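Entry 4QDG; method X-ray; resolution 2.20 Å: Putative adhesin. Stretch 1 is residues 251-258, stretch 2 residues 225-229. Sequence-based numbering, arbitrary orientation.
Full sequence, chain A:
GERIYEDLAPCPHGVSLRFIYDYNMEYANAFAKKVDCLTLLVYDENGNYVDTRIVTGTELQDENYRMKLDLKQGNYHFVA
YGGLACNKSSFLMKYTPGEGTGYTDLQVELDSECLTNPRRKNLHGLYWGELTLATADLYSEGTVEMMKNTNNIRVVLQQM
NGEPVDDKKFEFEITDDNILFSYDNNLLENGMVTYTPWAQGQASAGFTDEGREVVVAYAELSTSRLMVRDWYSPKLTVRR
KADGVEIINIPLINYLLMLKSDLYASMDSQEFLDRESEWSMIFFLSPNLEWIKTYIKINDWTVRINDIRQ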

# COMPACT_ATOMS: atom_id res chain seq x y z
N PRO A 251 -7.45 12.06 12.53
CA PRO A 251 -7.93 11.24 11.42
C PRO A 251 -6.88 11.34 10.30
O PRO A 251 -6.78 12.36 9.60
CB PRO A 251 -9.30 11.85 11.07
CG PRO A 251 -9.31 13.22 11.69
CD PRO A 251 -8.09 13.41 12.53
N LEU A 252 -6.04 10.30 10.22
CA LEU A 252 -4.91 10.17 9.32
C LEU A 252 -5.22 10.53 7.84
O LEU A 252 -4.42 11.24 7.24
CB LEU A 252 -4.36 8.72 9.40
CG LEU A 252 -3.22 8.31 8.43
CD1 LEU A 252 -1.95 9.16 8.63
CD2 LEU A 252 -2.88 6.87 8.63
N ILE A 253 -6.34 10.04 7.28
CA ILE A 253 -6.68 10.23 5.88
C ILE A 253 -7.00 11.72 5.58
O ILE A 253 -6.47 12.27 4.59
CB ILE A 253 -7.80 9.26 5.43
CG1 ILE A 253 -7.22 7.83 5.45
CG2 ILE A 253 -8.33 9.63 4.05
CD1 ILE A 253 -7.81 6.88 4.64
N ASN A 254 -7.74 12.37 6.46
CA ASN A 254 -8.07 13.79 6.38
C ASN A 254 -6.83 14.67 6.37
O ASN A 254 -6.78 15.63 5.61
CB ASN A 254 -8.95 14.21 7.57
CG ASN A 254 -10.33 13.63 7.55
OD1 ASN A 254 -10.65 12.68 6.82
ND2 ASN A 254 -11.18 14.14 8.42
N TYR A 255 -5.83 14.32 7.18
CA TYR A 255 -4.57 15.06 7.30
C TYR A 255 -3.77 14.88 6.03
O TYR A 255 -3.33 15.87 5.50
CB TYR A 255 -3.79 14.63 8.57
CG TYR A 255 -4.17 15.45 9.78
CD1 TYR A 255 -5.45 15.36 10.33
CD2 TYR A 255 -3.31 16.41 10.30
CE1 TYR A 255 -5.84 16.18 11.40
CE2 TYR A 255 -3.70 17.25 11.34
CZ TYR A 255 -4.96 17.11 11.90
OH TYR A 255 -5.32 17.90 12.97
N LEU A 256 -3.73 13.67 5.44
CA LEU A 256 -2.97 13.46 4.19
C LEU A 256 -3.62 14.18 3.02
O LEU A 256 -2.92 14.65 2.13
CB LEU A 256 -2.80 11.96 3.84
CG LEU A 256 -2.14 11.06 4.87
CD1 LEU A 256 -2.20 9.62 4.41
CD2 LEU A 256 -0.72 11.48 5.16
N LEU A 257 -4.96 14.24 3.02
CA LEU A 257 -5.72 14.90 1.97
C LEU A 257 -5.54 16.43 2.07
O LEU A 257 -5.82 17.10 1.09
CB LEU A 257 -7.21 14.48 2.01
CG LEU A 257 -7.54 13.02 1.62
CD1 LEU A 257 -9.03 12.72 1.83
CD2 LEU A 257 -7.12 12.68 0.18
N MSE A 258 -4.99 16.97 3.20
CA MSE A 258 -4.69 18.42 3.28
C MSE A 258 -3.47 18.71 2.37
O MSE A 258 -3.35 19.82 1.86
CB MSE A 258 -4.43 18.94 4.70
CG MSE A 258 -5.62 18.87 5.63
SE MSE A 258 -5.01 19.06 7.52
CE MSE A 258 -6.80 18.63 8.43
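Stretch 2 225-229: RLMVR

Residues 225-229 form an extended segment without regular secondary structure, packed against the first turns of the helix that begins at Leu-252, just after Pro-251 at the N-cap. It runs across the helix, not along it. The nearest CA atoms are those of Ile-253 and Val-228, 7.1 Å apart. No hydrogen bond joins the stretches; the contact, burying 262 Å² in all, is essentially apolar.

The extended backbone turns Leu-226 toward the helix and Met-227, a selenomethionine, away from it. Leu-226 adopts the m,t rotamer, which carries its two methyls to different helix residues: CD1 lies 3.9 Å from CD1 of Leu-256, and CD2 lies 4.2 Å from CD2 of Leu-252, whose chi angles are t and p. Ile-253, with the largest covered area (78 Å²), is m,t, with chi2 at -155°. This extends Ile-253 CD1 over the segment's backbone, 4.0 Å from Leu-226 C and 3.2 Å from Met-227 O, while Ile-253 CG2 meets Val-228 CG2 at 3.7 Å. Val-228 CG2, placed by a t rotamer, also touches Leu-257 CD1 at 3.7 Å, so it bridges residues one helical turn apart. Arg-229 points away at CB, but its side chain folds back through chi1 p and an off-well chi2 of -139°, allowing NH1 to donate a hydrogen bond to Met-227 O at 2.9 Å.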

# COMPACT_ATOMS: atom_id res chain seq x y z
N ARG A 225 -4.15 -0.83 2.55
CA ARG A 225 -4.73 0.26 1.75
C ARG A 225 -5.41 1.39 2.56
O ARG A 225 -6.21 1.15 3.48
CB ARG A 225 -5.70 -0.31 0.70
CG ARG A 225 -5.97 0.63 -0.44
CD ARG A 225 -6.96 0.08 -1.42
NE ARG A 225 -7.24 1.03 -2.50
CZ ARG A 225 -8.18 0.85 -3.43
NH1 ARG A 225 -8.96 -0.22 -3.40
NH2 ARG A 225 -8.37 1.76 -4.37
N LEU A 226 -5.06 2.62 2.18
CA LEU A 226 -5.64 3.85 2.71
C LEU A 226 -6.81 4.26 1.81
O LEU A 226 -6.61 4.50 0.61
CB LEU A 226 -4.59 4.95 2.78
CG LEU A 226 -3.43 4.73 3.75
CD1 LEU A 226 -2.36 5.85 3.57
CD2 LEU A 226 -3.95 4.61 5.20
N MSE A 227 -8.04 4.23 2.34
CA MSE A 227 -9.25 4.56 1.59
C MSE A 227 -10.16 5.52 2.32
O MSE A 227 -10.36 5.39 3.51
CB MSE A 227 -10.09 3.30 1.28
CG MSE A 227 -9.40 2.30 0.37
SE MSE A 227 -10.63 1.03 -0.43
CE MSE A 227 -11.42 2.19 -1.93
N VAL A 228 -10.79 6.43 1.57
CA VAL A 228 -11.87 7.27 2.09
C VAL A 228 -13.14 6.40 2.03
O VAL A 228 -13.51 5.93 0.95
CB VAL A 228 -12.06 8.59 1.28
CG1 VAL A 228 -13.31 9.33 1.75
CG2 VAL A 228 -10.83 9.49 1.38
N ARG A 229 -13.77 6.13 3.16
CA ARG A 229 -15.03 5.38 3.20
C ARG A 229 -15.83 5.86 4.39
O ARG A 229 -15.25 6.41 5.32
CB ARG A 229 -14.84 3.86 3.22
CG ARG A 229 -14.09 3.35 4.43
CD ARG A 229 -13.13 2.29 3.99
NE ARG A 229 -12.49 1.60 5.12
CZ ARG A 229 -11.30 1.92 5.62
NH1 ARG A 229 -10.64 2.97 5.17
NH2 ARG A 229 -10.77 1.19 6.58